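Side-chain contact in flower-specific defensin (Nicotiana alata, PDB 4AAZ), which defends the plant as a secreted antimicrobial peptide, acting against fungi such as Fusarium oxysporum and Botrytis cinerea and retarding the growth of certain caterpillars: residues 19-22 and 23-27. Residues are numbered along the deposited sequence; the frame is centred on the assembly and turned at random.
Sequences PCRK and ACISE. With EDO (1,2-ethanediol), chain C.
With CG of R21 turned anti to the backbone N (chi1 172°) and CG1 of I25 turned anti to its own carbonyl carbon (chi1 -68°), two side chains one helical turn apart lie alongside each other, pointing the same way. CD1 of I25 rests on CG of R21 at 3.6 Å, an aliphatic contact with a methylene of the arginine. Beyond it the R21 chain bends at chi3, and NH1 gives a nearly straight hydrogen bond of 2.9 Å to O2 of a 1,2-ethanediol, probably taken up from the crystallisation liquor and also hydrogen-bonded to OD1 of D31.

The spacing of four that pairs these side chains is that of the alpha-helix itself. C24 N donates a hydrogen bond to C20 O at 2.9 Å and I25 N donates one to R21 O at 2.9 Å. S26 N donates a hydrogen bond to K22 O, also at 2.9 Å.

On another side of the helix the same spacing sets SG of C20 4.2 Å from SG of C24. Each belongs to a different disulfide, to C41 and C43, the CXXXC/CXC pairing of the cysteine-stabilised alpha-beta motif found in defensins. Helix 17-26 is thereby stitched twice to strand 41-46, the middle strand of the antiparallel sheet, between strands 2-6 and 31-34.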
ATOM      1  N   PRO A  19      -8.759  -0.072   2.604  1.00  3.67           N
ATOM      2  CA  PRO A  19      -8.200   1.170   3.148  1.00  4.58           C
ATOM      3  C   PRO A  19      -6.745   1.396   2.749  1.00  4.71           C
ATOM      4  O   PRO A  19      -6.270   2.535   2.721  1.00  4.44           O
ATOM      5  CB  PRO A  19      -8.337   0.980   4.654  1.00  6.04           C
ATOM      6  CG  PRO A  19      -8.321  -0.484   4.853  1.00  5.58           C
ATOM      7  CD  PRO A  19      -9.097  -1.030   3.667  1.00  4.58           C
ATOM      8  N   CYS A  20      -6.013   0.314   2.486  1.00  3.12           N
ATOM      9  CA  CYS A  20      -4.623   0.404   2.064  1.00  3.00           C
ATOM     10  C   CYS A  20      -4.533   0.899   0.613  1.00  2.22           C
ATOM     11  O   CYS A  20      -3.782   1.823   0.294  1.00  4.07           O
ATOM     12  CB  CYS A  20      -3.955  -0.967   2.218  1.00  3.10           C
ATOM     13  SG  CYS A  20      -2.297  -1.068   1.480  1.00  4.07           S
ATOM     14  N   ARG A  21      -5.306   0.294  -0.281  1.00  2.20           N
ATOM     15  CA  ARG A  21      -5.396   0.809  -1.635  1.00  2.15           C
ATOM     16  C   ARG A  21      -5.804   2.280  -1.649  1.00  2.69           C
ATOM     17  O   ARG A  21      -5.232   3.086  -2.388  1.00  2.66           O
ATOM     18  CB  ARG A  21      -6.381  -0.036  -2.456  1.00  2.59           C
ATOM     19  CG  ARG A  21      -6.679   0.565  -3.837  1.00  3.66           C
ATOM     20  CD  ARG A  21      -7.422  -0.329  -4.806  1.00  4.36           C
ATOM     21  NE  ARG A  21      -8.593  -0.910  -4.179  1.00  4.98           N
ATOM     22  CZ  ARG A  21      -9.136  -2.081  -4.502  1.00  4.27           C
ATOM     23  NH1 ARG A  21      -8.656  -2.806  -5.514  1.00  6.19           N
ATOM     24  NH2 ARG A  21     -10.154  -2.545  -3.791  1.00  6.49           N
ATOM     25  N   LYS A  22      -6.772   2.641  -0.823  1.00  2.93           N
ATOM     26  CA  LYS A  22      -7.224   4.025  -0.795  1.00  3.01           C
ATOM     27  C   LYS A  22      -6.079   4.946  -0.387  1.00  3.41           C
ATOM     28  O   LYS A  22      -5.854   5.973  -1.016  1.00  3.71           O
ATOM     29  CB  LYS A  22      -8.426   4.169   0.139  1.00  4.43           C
ATOM     30  CG  LYS A  22      -9.005   5.590   0.229  1.00  7.63           C
ATOM     31  CD  LYS A  22     -10.162   5.631   1.211  1.00 14.61           C
ATOM     32  CE  LYS A  22      -9.744   6.090   2.564  1.00 33.19           C
ATOM     33  NZ  LYS A  22      -9.516   7.569   2.547  1.00 34.04           N
ATOM     34  N   ALA A  23      -5.361   4.601   0.674  1.00  3.34           N
ATOM     35  CA  ALA A  23      -4.226   5.412   1.104  1.00  2.52           C
ATOM     36  C   ALA A  23      -3.197   5.547   0.012  1.00  2.37           C
ATOM     37  O   ALA A  23      -2.698   6.624  -0.268  1.00  3.53           O
ATOM     38  CB  ALA A  23      -3.610   4.784   2.363  1.00  3.17           C
ATOM     39  N   CYS A  24      -2.852   4.435  -0.622  1.00  2.83           N
ATOM     40  CA  CYS A  24      -1.847   4.450  -1.671  1.00  2.17           C
ATOM     41  C   CYS A  24      -2.248   5.311  -2.852  1.00  1.80           C
ATOM     42  O   CYS A  24      -1.433   6.055  -3.400  1.00  2.83           O
ATOM     43  CB  CYS A  24      -1.546   3.023  -2.091  1.00  3.76           C
ATOM     44  SG  CYS A  24      -0.638   2.090  -0.801  1.00  3.43           S
ATOM     45  N   ILE A  25      -3.511   5.201  -3.257  1.00  2.74           N
ATOM     46  CA  ILE A  25      -3.997   6.034  -4.363  1.00  3.97           C
ATOM     47  C   ILE A  25      -3.967   7.511  -3.947  1.00  3.46           C
ATOM     48  O   ILE A  25      -3.642   8.385  -4.752  1.00  3.83           O
ATOM     49  CB  ILE A  25      -5.379   5.532  -4.865  1.00  3.00           C
ATOM     50  CG1 ILE A  25      -5.170   4.174  -5.513  1.00  4.22           C
ATOM     51  CG2 ILE A  25      -5.993   6.496  -5.854  1.00  5.29           C
ATOM     52  CD1 ILE A  25      -6.449   3.459  -5.946  1.00  6.32           C
ATOM     53  N   SER A  26      -4.290   7.808  -2.689  1.00  3.65           N
ATOM     54  CA  SER A  26      -4.213   9.168  -2.145  0.51  2.65           C
ATOM     55  C   SER A  26      -2.809   9.726  -2.252  1.00  5.39           C
ATOM     56  O   SER A  26      -2.623  10.937  -2.353  1.00  5.66           O
ATOM     57  CB  SER A  26      -4.626   9.221  -0.669  0.51  6.49           C
ATOM     58  OG  SER A  26      -6.006   8.997  -0.471  0.51 12.81           O
ATOM     59  N   GLU A  27      -1.812   8.825  -2.215  1.00  3.21           N
ATOM     60  CA  GLU A  27      -0.397   9.167  -2.274  1.00  2.92           C
ATOM     61  C   GLU A  27       0.166   9.103  -3.695  1.00  4.80           C
ATOM     62  O   GLU A  27       1.356   9.210  -3.893  1.00  5.65           O
ATOM     63  CB  GLU A  27       0.399   8.228  -1.374  1.00  3.44           C
ATOM     64  CG  GLU A  27       0.115   8.399   0.096  1.00  4.55           C
ATOM     65  CD  GLU A  27       0.785   7.355   0.967  1.00  5.03           C
ATOM     66  OE1 GLU A  27       2.005   7.126   0.829  1.00  4.69           O
ATOM     67  OE2 GLU A  27       0.097   6.748   1.829  1.00  5.44           O
TER
HETATM   68  C1  EDO C1048      -6.976  -4.199  -8.697  1.00  8.46           C
HETATM   69  O1  EDO C1048      -7.601  -3.463  -9.785  1.00  8.35           O
HETATM   70  C2  EDO C1048      -5.858  -3.381  -8.060  1.00  7.54           C
HETATM   71  O2  EDO C1048      -6.428  -2.300  -7.331  1.00  6.66           O